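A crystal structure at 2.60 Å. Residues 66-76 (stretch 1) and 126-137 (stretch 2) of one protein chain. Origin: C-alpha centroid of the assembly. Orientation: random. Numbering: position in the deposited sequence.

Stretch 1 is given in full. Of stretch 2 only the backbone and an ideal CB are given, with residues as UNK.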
# COMPACT_ATOMS: atom_id res chain seq x y z
N ILE A 66 -18.18 4.84 0.72
CA ILE A 66 -17.00 5.70 0.79
C ILE A 66 -16.17 5.54 -0.48
O ILE A 66 -15.81 4.44 -0.88
CB ILE A 66 -16.12 5.43 2.03
CG1 ILE A 66 -15.50 4.06 1.97
CG2 ILE A 66 -16.95 5.52 3.29
CD1 ILE A 66 -14.80 3.71 3.25
N VAL A 67 -15.90 6.68 -1.11
CA VAL A 67 -15.12 6.72 -2.34
C VAL A 67 -13.83 7.51 -2.11
O VAL A 67 -13.79 8.44 -1.30
CB VAL A 67 -15.93 7.40 -3.49
CG1 VAL A 67 -15.10 7.42 -4.76
CG2 VAL A 67 -17.24 6.68 -3.72
N MET A 68 -12.79 7.12 -2.83
CA MET A 68 -11.52 7.81 -2.72
C MET A 68 -10.88 7.82 -4.08
O MET A 68 -11.07 6.90 -4.87
CB MET A 68 -10.58 7.11 -1.75
CG MET A 68 -11.00 7.15 -0.31
SD MET A 68 -9.74 6.46 0.78
CE MET A 68 -10.72 5.84 2.13
N PRO A 69 -10.10 8.86 -4.38
CA PRO A 69 -9.42 8.96 -5.66
C PRO A 69 -8.20 8.07 -5.54
O PRO A 69 -7.53 8.08 -4.51
CB PRO A 69 -9.09 10.44 -5.74
CG PRO A 69 -8.77 10.77 -4.34
CD PRO A 69 -9.86 10.07 -3.57
N SER A 70 -7.91 7.28 -6.56
CA SER A 70 -6.76 6.39 -6.51
C SER A 70 -5.92 6.47 -7.76
O SER A 70 -5.58 5.46 -8.37
CB SER A 70 -7.23 4.95 -6.30
OG SER A 70 -8.20 4.60 -7.27
N GLN A 71 -5.58 7.70 -8.13
CA GLN A 71 -4.79 8.03 -9.31
C GLN A 71 -3.40 7.40 -9.39
O GLN A 71 -2.72 7.23 -8.39
CB GLN A 71 -4.65 9.54 -9.42
CG GLN A 71 -5.98 10.27 -9.55
CD GLN A 71 -5.82 11.76 -9.36
OE1 GLN A 71 -4.72 12.28 -9.49
NE2 GLN A 71 -6.91 12.45 -9.05
N SER A 72 -3.00 7.07 -10.61
CA SER A 72 -1.71 6.48 -10.90
C SER A 72 -1.14 7.25 -12.10
O SER A 72 -0.83 6.68 -13.16
CB SER A 72 -1.89 5.00 -11.24
OG SER A 72 -2.90 4.81 -12.21
N VAL A 73 -1.02 8.55 -11.88
CA VAL A 73 -0.52 9.52 -12.85
C VAL A 73 0.81 9.17 -13.51
O VAL A 73 1.10 9.65 -14.60
CB VAL A 73 -0.43 10.90 -12.18
CG1 VAL A 73 0.03 11.95 -13.17
CG2 VAL A 73 -1.78 11.28 -11.62
N GLU A 74 1.62 8.34 -12.85
CA GLU A 74 2.93 7.94 -13.36
C GLU A 74 2.89 7.10 -14.64
O GLU A 74 3.90 6.96 -15.33
CB GLU A 74 3.70 7.15 -12.30
CG GLU A 74 4.08 7.97 -11.08
CD GLU A 74 3.11 7.82 -9.95
OE1 GLU A 74 1.97 7.37 -10.19
OE2 GLU A 74 3.49 8.16 -8.82
N LEU A 75 1.72 6.54 -14.95
CA LEU A 75 1.55 5.73 -16.15
C LEU A 75 1.20 6.61 -17.35
O LEU A 75 0.26 6.34 -18.10
CB LEU A 75 0.46 4.68 -15.92
CG LEU A 75 0.89 3.31 -15.39
CD1 LEU A 75 1.42 3.42 -13.99
CD2 LEU A 75 -0.28 2.37 -15.44
N SER A 76 1.99 7.66 -17.53
CA SER A 76 1.79 8.62 -18.60
C SER A 76 3.00 8.73 -19.52
O SER A 76 4.04 8.13 -19.27
CB SER A 76 1.47 9.99 -17.99
OG SER A 76 2.37 10.29 -16.94
N UNK A 126 -13.76 -1.71 -4.37
CA UNK A 126 -13.65 -1.84 -5.81
C UNK A 126 -12.89 -0.65 -6.39
O UNK A 126 -12.81 0.41 -5.76
CB UNK A 126 -15.04 -1.96 -6.45
N UNK A 127 -12.36 -0.82 -7.60
CA UNK A 127 -11.59 0.22 -8.28
C UNK A 127 -12.02 0.33 -9.73
O UNK A 127 -12.22 -0.68 -10.41
CB UNK A 127 -10.09 -0.07 -8.19
N UNK A 128 -12.15 1.57 -10.22
CA UNK A 128 -12.55 1.83 -11.61
C UNK A 128 -11.40 1.54 -12.59
O UNK A 128 -10.23 1.50 -12.22
CB UNK A 128 -13.01 3.28 -11.76
N UNK A 129 -11.74 1.36 -13.86
CA UNK A 129 -10.73 1.01 -14.84
C UNK A 129 -9.91 2.08 -15.59
O UNK A 129 -9.41 1.83 -16.68
CB UNK A 129 -11.44 0.17 -15.90
N UNK A 130 -9.74 3.27 -15.01
CA UNK A 130 -8.95 4.28 -15.70
C UNK A 130 -7.49 4.16 -15.27
O UNK A 130 -7.21 3.91 -14.09
CB UNK A 130 -9.49 5.68 -15.41
N UNK A 131 -6.55 4.31 -16.20
CA UNK A 131 -5.11 4.21 -15.94
C UNK A 131 -4.46 5.37 -15.18
O UNK A 131 -3.37 5.21 -14.60
CB UNK A 131 -4.39 4.06 -17.28
N UNK A 132 -5.13 6.52 -15.17
CA UNK A 132 -4.58 7.66 -14.46
C UNK A 132 -5.48 8.20 -13.37
O UNK A 132 -5.02 8.50 -12.28
CB UNK A 132 -4.27 8.78 -15.46
N UNK A 133 -6.77 8.32 -13.65
CA UNK A 133 -7.70 8.89 -12.69
C UNK A 133 -8.74 7.91 -12.16
O UNK A 133 -9.95 8.16 -12.23
CB UNK A 133 -8.42 10.08 -13.33
N UNK A 134 -8.28 6.79 -11.64
CA UNK A 134 -9.18 5.79 -11.09
C UNK A 134 -9.65 6.21 -9.72
O UNK A 134 -9.04 7.07 -9.07
CB UNK A 134 -8.50 4.42 -11.02
N UNK A 135 -10.75 5.61 -9.29
CA UNK A 135 -11.31 5.84 -7.97
C UNK A 135 -11.49 4.46 -7.36
O UNK A 135 -11.43 3.44 -8.05
CB UNK A 135 -12.62 6.63 -8.02
N UNK A 136 -11.70 4.44 -6.06
CA UNK A 136 -11.93 3.20 -5.33
C UNK A 136 -13.13 3.49 -4.46
O UNK A 136 -13.27 4.60 -3.93
CB UNK A 136 -10.71 2.75 -4.52
N UNK A 137 -14.00 2.51 -4.30
CA UNK A 137 -15.17 2.70 -3.47
C UNK A 137 -15.55 1.43 -2.72
O UNK A 137 -15.25 0.32 -3.14
CB UNK A 137 -16.35 3.17 -4.33

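At position 126 nothing of stretch 1 lies within 5.5 Å of the ideal CB, so almost any side chain would serve; it is Lys 126, which makes no contact. At 127 the CB points sideways, 5.1 Å from Ser 70 OG, and the carbonyl of Ser 70 lies beyond. A long donor could reach it. Arg 127 extends with chi1 to chi3 all t, and its NH2 gives a hydrogen bond to Ser 70 O (3.2 Å).

Positions 128, 129 and 130 have no atom of stretch 1 near their CB, so the contact leaves them free. They are Ser 128, Asn 129 and His 130. Ser 128 and His 130 serve stretch 2 itself: Ser 128 OG accepts the backbone N of position 135 (2.7 Å), and His 130 ND1 accepts the N atoms of 132 and 133, both at 3.1 Å.

At 131 phi is -73° and the CB lies 4.8 Å from Leu 75 CD2. A compact apolar residue, proline included, would suit. Pro 131 is found; its carbonyl O takes a very short hydrogen bond from Ser 72 OG (2.5 Å).

The CB of 132 points away, yet lies 4.6 Å from Val 73 CA, and the turn from Ser 72 to Leu 75 offers carbonyls; a polar side chain able to bend back is plausible. Asn 132 has its end nearer the turn, while its backbone O accepts Ser 72 N (3.0 Å). At 133 the CB again points away, with Gln 71 CG at 4.5 Å, leaving room for a large or flexible group. Tyr 133 places its ring edge by the Gln 71 amide, CD1 to Gln 71 CD being 3.9 Å.

Position 134 has its CB 3.8 Å from Ser 70 OG, where a small polar residue fits best. Ser 134 donates from OG to Ser 70 O (2.8 Å), so this carbonyl is shared with Arg 127, and its own O accepts Ser 70 N (2.8 Å).

Positions 135 to 137 pair antiparallel with Val 67 to Pro 69. The CB of 135 shares a face with Val 67 and Pro 69, inviting an apolar side chain, branched or aromatic. Phe 135 sets CD1 4.0 Å from Val 67 CG1 and CE1 3.9 Å from Pro 69 CB.

Position 136 lies on the other face with Met 68, and its N and O bond Met 68 O and N (both 2.8 Å); a beta-branched apolar residue suits its extended backbone. Val 136 packs CG2 against Met 68 CB (3.7 Å).

At 137 the ideal CB is already 3.7 Å from Val 67 CG2, which favours a small residue without excluding others. Ala 137 makes that contact with CB alone.

Stretch 2 126-137: KRSNHPNYSFVA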
# COMPACT_ATOMS: atom_id res chain seq x y z
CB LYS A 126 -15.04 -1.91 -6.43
CG LYS A 126 -15.82 -3.17 -6.09
CD LYS A 126 -15.53 -4.29 -7.08
CE LYS A 126 -16.63 -5.34 -7.02
NZ LYS A 126 -16.79 -5.83 -5.63
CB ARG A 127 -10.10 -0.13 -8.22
CG ARG A 127 -9.16 0.96 -8.68
CD ARG A 127 -7.73 0.53 -8.47
NE ARG A 127 -6.79 1.60 -8.78
CZ ARG A 127 -5.47 1.45 -8.74
NH1 ARG A 127 -4.94 0.29 -8.39
NH2 ARG A 127 -4.68 2.47 -9.05
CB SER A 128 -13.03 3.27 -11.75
OG SER A 128 -12.09 4.18 -11.21
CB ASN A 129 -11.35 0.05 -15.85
CG ASN A 129 -10.31 -0.78 -16.55
OD1 ASN A 129 -9.45 -1.37 -15.91
ND2 ASN A 129 -10.39 -0.85 -17.87
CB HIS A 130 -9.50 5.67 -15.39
CG HIS A 130 -9.10 6.71 -16.40
ND1 HIS A 130 -7.86 7.32 -16.37
CD2 HIS A 130 -9.74 7.18 -17.49
CE1 HIS A 130 -7.76 8.13 -17.42
NE2 HIS A 130 -8.88 8.06 -18.11
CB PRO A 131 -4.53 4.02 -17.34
CG PRO A 131 -5.45 4.85 -18.17
CD PRO A 131 -6.80 4.44 -17.65
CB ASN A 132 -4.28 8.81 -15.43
CG ASN A 132 -3.17 8.49 -16.40
OD1 ASN A 132 -2.34 7.62 -16.17
ND2 ASN A 132 -3.14 9.24 -17.49
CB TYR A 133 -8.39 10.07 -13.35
CG TYR A 133 -7.42 11.04 -13.99
CD1 TYR A 133 -6.44 11.70 -13.23
CD2 TYR A 133 -7.49 11.32 -15.36
CE1 TYR A 133 -5.57 12.62 -13.82
CE2 TYR A 133 -6.62 12.24 -15.95
CZ TYR A 133 -5.66 12.88 -15.17
OH TYR A 133 -4.80 13.78 -15.75
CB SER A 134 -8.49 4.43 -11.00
OG SER A 134 -7.18 4.55 -10.47
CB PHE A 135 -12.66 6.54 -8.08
CG PHE A 135 -12.56 7.98 -8.44
CD1 PHE A 135 -12.52 8.96 -7.45
CD2 PHE A 135 -12.52 8.38 -9.77
CE1 PHE A 135 -12.45 10.31 -7.78
CE2 PHE A 135 -12.44 9.72 -10.12
CZ PHE A 135 -12.42 10.69 -9.12
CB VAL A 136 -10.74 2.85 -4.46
CG1 VAL A 136 -9.63 2.28 -5.30
CG2 VAL A 136 -10.26 4.08 -3.76
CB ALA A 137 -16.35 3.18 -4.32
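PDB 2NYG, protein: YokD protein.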